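Local atomic coordinates of B-agarase (Agarivorans gilvus, PDB entry 5Z6P), a protein that acts as a glycoside hydrolase family 50 beta-agarase, probably cleaving beta-1,4 glycosidic bonds of agarose. Residues K289-T303 with K752-R764. Sequence-based numbering, arbitrary orientation.
Sequences KWSLVDPEGYPYFAT and KRVNQSMYPKRFR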
loop_
_atom_site.group_PDB
_atom_site.type_symbol
_atom_site.label_atom_id
_atom_site.label_comp_id
_atom_site.label_asym_id
_atom_site.label_seq_id
_atom_site.Cartn_x
_atom_site.Cartn_y
_atom_site.Cartn_z
ATOM N N LYS A 289 -18.143 -21.126 -7.205
ATOM C CA LYS A 289 -17.216 -20.020 -6.969
ATOM C C LYS A 289 -17.812 -18.696 -7.460
ATOM O O LYS A 289 -18.631 -18.669 -8.367
ATOM C CB LYS A 289 -15.872 -20.257 -7.666
ATOM C CG LYS A 289 -15.134 -21.530 -7.272
ATOM C CD LYS A 289 -13.937 -21.737 -8.200
ATOM C CE LYS A 289 -13.163 -23.002 -7.893
ATOM N NZ LYS A 289 -11.862 -23.038 -8.635
ATOM N N TRP A 290 -17.395 -17.593 -6.859
ATOM C CA TRP A 290 -17.717 -16.305 -7.424
ATOM C C TRP A 290 -16.901 -16.078 -8.676
ATOM O O TRP A 290 -15.778 -16.541 -8.793
ATOM C CB TRP A 290 -17.467 -15.185 -6.412
ATOM C CG TRP A 290 -18.590 -15.056 -5.426
ATOM C CD1 TRP A 290 -18.588 -15.442 -4.116
ATOM C CD2 TRP A 290 -19.895 -14.528 -5.689
ATOM N NE1 TRP A 290 -19.811 -15.170 -3.544
ATOM C CE2 TRP A 290 -20.629 -14.613 -4.487
ATOM C CE3 TRP A 290 -20.509 -13.989 -6.820
ATOM C CZ2 TRP A 290 -21.947 -14.172 -4.389
ATOM C CZ3 TRP A 290 -21.819 -13.554 -6.716
ATOM C CH2 TRP A 290 -22.524 -13.652 -5.509
ATOM N N SER A 291 -17.468 -15.343 -9.610
ATOM C CA SER A 291 -16.783 -15.041 -10.836
ATOM C C SER A 291 -17.268 -13.717 -11.382
ATOM O O SER A 291 -18.387 -13.299 -11.105
ATOM C CB SER A 291 -17.013 -16.149 -11.866
ATOM O OG SER A 291 -16.284 -15.906 -13.055
ATOM N N LEU A 292 -16.418 -13.062 -12.158
ATOM C CA LEU A 292 -16.898 -12.050 -13.079
ATOM C C LEU A 292 -17.310 -12.754 -14.390
ATOM O O LEU A 292 -16.875 -13.878 -14.671
ATOM C CB LEU A 292 -15.830 -10.983 -13.327
ATOM C CG LEU A 292 -15.530 -9.992 -12.180
ATOM C CD1 LEU A 292 -14.180 -9.299 -12.345
ATOM C CD2 LEU A 292 -16.625 -8.962 -12.086
ATOM N N VAL A 293 -18.157 -12.092 -15.169
ATOM C CA VAL A 293 -18.542 -12.554 -16.492
ATOM C C VAL A 293 -18.391 -11.379 -17.442
ATOM O O VAL A 293 -18.795 -10.273 -17.082
ATOM C CB VAL A 293 -20.003 -13.075 -16.503
ATOM C CG1 VAL A 293 -20.405 -13.515 -17.886
ATOM C CG2 VAL A 293 -20.182 -14.206 -15.504
ATOM N N ASP A 294 -17.806 -11.588 -18.628
ATOM C CA ASP A 294 -17.562 -10.479 -19.561
ATOM C C ASP A 294 -18.842 -10.150 -20.352
ATOM O O ASP A 294 -19.831 -10.851 -20.225
ATOM C CB ASP A 294 -16.314 -10.772 -20.464
ATOM C CG ASP A 294 -16.604 -11.658 -21.706
ATOM O OD1 ASP A 294 -17.770 -11.967 -22.030
ATOM O OD2 ASP A 294 -15.608 -12.025 -22.392
ATOM N N PRO A 295 -18.851 -9.052 -21.125
ATOM C CA PRO A 295 -20.108 -8.663 -21.788
ATOM C C PRO A 295 -20.714 -9.724 -22.722
ATOM O O PRO A 295 -21.913 -9.692 -22.981
ATOM C CB PRO A 295 -19.707 -7.428 -22.583
ATOM C CG PRO A 295 -18.596 -6.822 -21.802
ATOM C CD PRO A 295 -17.847 -7.976 -21.178
ATOM N N GLU A 296 -19.899 -10.657 -23.205
ATOM C CA GLU A 296 -20.381 -11.699 -24.099
ATOM C C GLU A 296 -20.627 -13.014 -23.391
ATOM O O GLU A 296 -20.890 -14.014 -24.038
ATOM C CB GLU A 296 -19.387 -11.919 -25.235
ATOM C CG GLU A 296 -19.402 -10.832 -26.295
ATOM C CD GLU A 296 -18.270 -10.997 -27.275
ATOM O OE1 GLU A 296 -17.452 -11.898 -27.058
ATOM O OE2 GLU A 296 -18.189 -10.221 -28.246
ATOM N N GLY A 297 -20.530 -13.021 -22.069
ATOM C CA GLY A 297 -20.844 -14.203 -21.297
ATOM C C GLY A 297 -19.684 -15.130 -20.962
ATOM O O GLY A 297 -19.875 -16.130 -20.298
ATOM N N TYR A 298 -18.476 -14.797 -21.393
ATOM C CA TYR A 298 -17.306 -15.606 -21.038
ATOM C C TYR A 298 -16.867 -15.380 -19.606
ATOM O O TYR A 298 -16.838 -14.257 -19.138
ATOM C CB TYR A 298 -16.149 -15.304 -21.981
ATOM C CG TYR A 298 -16.468 -15.626 -23.411
ATOM C CD1 TYR A 298 -16.213 -16.894 -23.932
ATOM C CD2 TYR A 298 -17.017 -14.668 -24.250
ATOM C CE1 TYR A 298 -16.505 -17.194 -25.236
ATOM C CE2 TYR A 298 -17.301 -14.958 -25.564
ATOM C CZ TYR A 298 -17.049 -16.225 -26.051
ATOM O OH TYR A 298 -17.341 -16.502 -27.360
ATOM N N PRO A 299 -16.514 -16.449 -18.898
ATOM C CA PRO A 299 -16.070 -16.209 -17.524
ATOM C C PRO A 299 -14.834 -15.301 -17.481
ATOM O O PRO A 299 -14.013 -15.316 -18.394
ATOM C CB PRO A 299 -15.757 -17.608 -17.001
ATOM C CG PRO A 299 -16.459 -18.536 -17.907
ATOM C CD PRO A 299 -16.528 -17.878 -19.239
ATOM N N TYR A 300 -14.730 -14.487 -16.437
ATOM C CA TYR A 300 -13.691 -13.475 -16.387
ATOM C C TYR A 300 -13.032 -13.406 -15.013
ATOM O O TYR A 300 -13.674 -13.515 -13.977
ATOM C CB TYR A 300 -14.279 -12.117 -16.803
ATOM C CG TYR A 300 -13.304 -10.947 -16.858
ATOM C CD1 TYR A 300 -12.580 -10.672 -18.011
ATOM C CD2 TYR A 300 -13.141 -10.098 -15.763
ATOM C CE1 TYR A 300 -11.701 -9.599 -18.072
ATOM C CE2 TYR A 300 -12.266 -9.014 -15.817
ATOM C CZ TYR A 300 -11.549 -8.771 -16.980
ATOM O OH TYR A 300 -10.696 -7.709 -17.048
ATOM N N PHE A 301 -11.719 -13.255 -15.035
ATOM C CA PHE A 301 -10.932 -13.058 -13.848
ATOM C C PHE A 301 -10.005 -11.864 -14.149
ATOM O O PHE A 301 -9.360 -11.815 -15.195
ATOM C CB PHE A 301 -10.164 -14.327 -13.494
ATOM C CG PHE A 301 -9.472 -14.278 -12.151
ATOM C CD1 PHE A 301 -10.137 -14.669 -10.994
ATOM C CD2 PHE A 301 -8.143 -13.869 -12.052
ATOM C CE1 PHE A 301 -9.505 -14.642 -9.764
ATOM C CE2 PHE A 301 -7.496 -13.832 -10.829
ATOM C CZ PHE A 301 -8.169 -14.223 -9.681
ATOM N N ALA A 302 -9.970 -10.886 -13.250
ATOM C CA ALA A 302 -9.305 -9.603 -13.547
ATOM C C ALA A 302 -7.865 -9.535 -13.058
ATOM O O ALA A 302 -7.620 -9.521 -11.864
ATOM C CB ALA A 302 -10.102 -8.440 -12.947
ATOM N N THR A 303 -6.910 -9.474 -13.983
ATOM C CA THR A 303 -5.515 -9.263 -13.596
ATOM C C THR A 303 -4.962 -8.061 -14.352
ATOM O O THR A 303 -5.243 -7.880 -15.536
ATOM C CB THR A 303 -4.621 -10.511 -13.864
ATOM O OG1 THR A 303 -4.707 -10.885 -15.246
ATOM C CG2 THR A 303 -5.065 -11.689 -12.986
ATOM N N LYS A 752 3.194 -13.759 -16.866
ATOM C CA LYS A 752 2.816 -14.708 -17.917
ATOM C C LYS A 752 2.467 -16.108 -17.368
ATOM O O LYS A 752 1.496 -16.714 -17.802
ATOM C CB LYS A 752 3.929 -14.816 -18.972
ATOM C CG LYS A 752 4.011 -13.594 -19.872
ATOM C CD LYS A 752 4.999 -13.782 -20.991
ATOM C CE LYS A 752 5.123 -12.516 -21.810
ATOM N NZ LYS A 752 5.872 -12.747 -23.071
ATOM N N ARG A 753 3.239 -16.610 -16.413
ATOM C CA ARG A 753 2.910 -17.882 -15.776
ATOM C C ARG A 753 1.542 -17.813 -15.088
ATOM O O ARG A 753 0.708 -18.676 -15.299
ATOM C CB ARG A 753 3.996 -18.296 -14.776
ATOM C CG ARG A 753 5.364 -18.595 -15.431
ATOM C CD ARG A 753 6.286 -19.327 -14.479
ATOM N NE ARG A 753 6.457 -18.589 -13.237
ATOM C CZ ARG A 753 7.339 -17.614 -13.052
ATOM N NH1 ARG A 753 8.169 -17.269 -14.031
ATOM N NH2 ARG A 753 7.392 -16.993 -11.886
ATOM N N VAL A 754 1.306 -16.776 -14.288
ATOM C CA VAL A 754 0.002 -16.613 -13.663
ATOM C C VAL A 754 -1.139 -16.532 -14.687
ATOM O O VAL A 754 -2.120 -17.274 -14.607
ATOM C CB VAL A 754 -0.050 -15.360 -12.783
ATOM C CG1 VAL A 754 -1.508 -15.080 -12.348
ATOM C CG2 VAL A 754 0.908 -15.496 -11.576
ATOM N N ASN A 755 -0.979 -15.646 -15.657
ATOM C CA ASN A 755 -2.047 -15.318 -16.581
ATOM C C ASN A 755 -2.391 -16.447 -17.556
ATOM O O ASN A 755 -3.522 -16.534 -18.019
ATOM C CB ASN A 755 -1.685 -14.050 -17.353
ATOM C CG ASN A 755 -1.801 -12.785 -16.493
ATOM O OD1 ASN A 755 -2.588 -12.731 -15.554
ATOM N ND2 ASN A 755 -1.026 -11.768 -16.827
ATOM N N GLN A 756 -1.419 -17.307 -17.852
ATOM C CA GLN A 756 -1.656 -18.423 -18.758
ATOM C C GLN A 756 -2.248 -19.613 -18.013
ATOM O O GLN A 756 -2.930 -20.440 -18.606
ATOM C CB GLN A 756 -0.366 -18.843 -19.478
ATOM C CG GLN A 756 0.567 -19.703 -18.640
ATOM C CD GLN A 756 1.688 -20.348 -19.446
ATOM O OE1 GLN A 756 1.561 -20.536 -20.653
ATOM N NE2 GLN A 756 2.789 -20.695 -18.773
ATOM N N SER A 757 -2.010 -19.697 -16.711
ATOM C CA SER A 757 -2.530 -20.810 -15.931
ATOM C C SER A 757 -3.858 -20.534 -15.197
ATOM O O SER A 757 -4.625 -21.452 -14.964
ATOM C CB SER A 757 -1.471 -21.264 -14.929
ATOM O OG SER A 757 -1.517 -20.503 -13.742
ATOM N N MET A 758 -4.119 -19.281 -14.826
ATOM C CA MET A 758 -5.234 -18.963 -13.924
ATOM C C MET A 758 -6.610 -19.448 -14.390
ATOM O O MET A 758 -7.376 -19.976 -13.595
ATOM C CB MET A 758 -5.319 -17.444 -13.668
ATOM C CG MET A 758 -5.568 -16.602 -14.913
ATOM S SD MET A 758 -5.435 -14.828 -14.607
ATOM C CE MET A 758 -5.961 -14.192 -16.183
ATOM N N TYR A 759 -6.925 -19.257 -15.663
ATOM C CA TYR A 759 -8.236 -19.614 -16.156
ATOM C C TYR A 759 -8.488 -21.128 -16.095
ATOM O O TYR A 759 -9.510 -21.547 -15.558
ATOM C CB TYR A 759 -8.435 -19.078 -17.579
ATOM C CG TYR A 759 -8.991 -17.670 -17.645
ATOM C CD1 TYR A 759 -9.972 -17.248 -16.759
ATOM C CD2 TYR A 759 -8.534 -16.768 -18.597
ATOM C CE1 TYR A 759 -10.493 -15.944 -16.833
ATOM C CE2 TYR A 759 -9.046 -15.482 -18.675
ATOM C CZ TYR A 759 -10.025 -15.077 -17.794
ATOM O OH TYR A 759 -10.514 -13.790 -17.869
ATOM N N PRO A 760 -7.568 -21.951 -16.635
ATOM C CA PRO A 760 -7.841 -23.380 -16.463
ATOM C C PRO A 760 -7.804 -23.829 -15.006
ATOM O O PRO A 760 -8.568 -24.717 -14.648
ATOM C CB PRO A 760 -6.734 -24.064 -17.286
ATOM C CG PRO A 760 -5.767 -23.007 -17.655
ATOM C CD PRO A 760 -6.515 -21.719 -17.640
ATOM N N LYS A 761 -6.970 -23.222 -14.170
ATOM C CA LYS A 761 -6.959 -23.605 -12.758
ATOM C C LYS A 761 -8.257 -23.208 -12.063
ATOM O O LYS A 761 -8.829 -23.988 -11.301
ATOM C CB LYS A 761 -5.788 -22.980 -12.018
ATOM C CG LYS A 761 -5.619 -23.551 -10.629
ATOM C CD LYS A 761 -4.929 -22.591 -9.683
ATOM C CE LYS A 761 -3.688 -21.985 -10.301
ATOM N NZ LYS A 761 -2.635 -22.978 -10.607
ATOM N N ARG A 762 -8.722 -22.009 -12.323
ATOM C CA ARG A 762 -9.894 -21.498 -11.692
ATOM C C ARG A 762 -11.132 -22.267 -12.006
ATOM O O ARG A 762 -11.826 -22.676 -11.128
ATOM C CB ARG A 762 -10.146 -20.056 -12.098
ATOM C CG ARG A 762 -11.338 -19.438 -11.424
ATOM C CD ARG A 762 -10.937 -18.734 -10.169
ATOM N NE ARG A 762 -12.065 -18.273 -9.420
ATOM C CZ ARG A 762 -12.001 -17.734 -8.225
ATOM N NH1 ARG A 762 -10.853 -17.557 -7.677
ATOM N NH2 ARG A 762 -13.105 -17.377 -7.620
ATOM N N PHE A 763 -11.357 -22.439 -13.295
ATOM C CA PHE A 763 -12.535 -23.053 -13.816
ATOM C C PHE A 763 -12.468 -24.534 -14.076
ATOM O O PHE A 763 -12.878 -24.998 -15.109
ATOM C CB PHE A 763 -13.003 -22.297 -15.013
ATOM C CG PHE A 763 -13.376 -20.892 -14.701
ATOM C CD1 PHE A 763 -14.514 -20.609 -13.995
ATOM C CD2 PHE A 763 -12.574 -19.877 -15.082
ATOM C CE1 PHE A 763 -14.845 -19.333 -13.706
ATOM C CE2 PHE A 763 -12.890 -18.602 -14.786
ATOM C CZ PHE A 763 -14.034 -18.322 -14.114
ATOM N N ARG A 764 -12.007 -25.217 -13.036
ATOM C CA ARG A 764 -11.772 -26.629 -12.854
ATOM C C ARG A 764 -10.558 -27.131 -13.526
ATOM O O ARG A 764 -9.631 -27.445 -12.831
ATOM C CB ARG A 764 -12.987 -27.488 -13.102
ATOM C CG ARG A 764 -14.197 -26.932 -12.416
ATOM C CD ARG A 764 -14.678 -27.848 -11.323
ATOM N NE ARG A 764 -16.001 -27.502 -10.856
ATOM C CZ ARG A 764 -16.849 -28.389 -10.371
ATOM N NH1 ARG A 764 -16.507 -29.660 -10.322
ATOM N NH2 ARG A 764 -18.037 -28.014 -9.956
HETATM O O HOH W 1 -14.813 -18.339 -10.629
#
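Phe301, at the break in strand 299-305, projects between Met758 and Arg762 of the C-terminal helix, and this buried wedge is the tightly packed part of the contact. Its CG stands anti to the backbone N (chi1 -171°), which carries the ring to the helix: CD2 lies 3.8 Å from Met758 SD, an oblique Met-aromatic contact, while CE1 sits over one face of the Arg762 guanidinium, the two planes 39° apart. Beside it the Tyr759 hydroxyl, which also bonds to Gly267 O, receives the Phe301 backbone N-H at 3.1 Å (N to OH), near the ring plane and fairly straight at 166°. Asn755, one helical turn before Tyr759, accepts from Thr303: OG1 to OD1 is 2.8 Å, the donor lying above the carbonyl plane. The ends of Thr303 and Met758 meet tip to tip, CG2 against SD. Strands 289-293 and 299-305 form a beta hairpin, closed by a type I turn with an Asx turn at Asp294; 299-305 also runs parallel to 709-714, consistent with the (beta/alpha)8 barrel of family GH50. Helix 745-762 packs against the hairpin, and helix 689-704 adds Val704 to Phe301 and Met700 to Thr303. Arg762 links both regions: its NH2 donates to Trp290 O at 3.0 Å, a water joins NE to that same oxygen, and NH1 reaches Asn706 O. Toward the chain terminus burial falls off. Pro299 CB lies over one face of the partly exposed Phe763 ring, 3.9 Å from its centroid, a CH-pi contact, and Arg762 CG over the other, with Ser291 OG at the edge. On this looser side the extended, partly exposed Lys289 donates from NZ to a lone pair of Arg762 O; the modelled 2.5 Å is doubtfully short. Arg764 N also donates to that oxygen, closing an inverse gamma turn centred on Phe763.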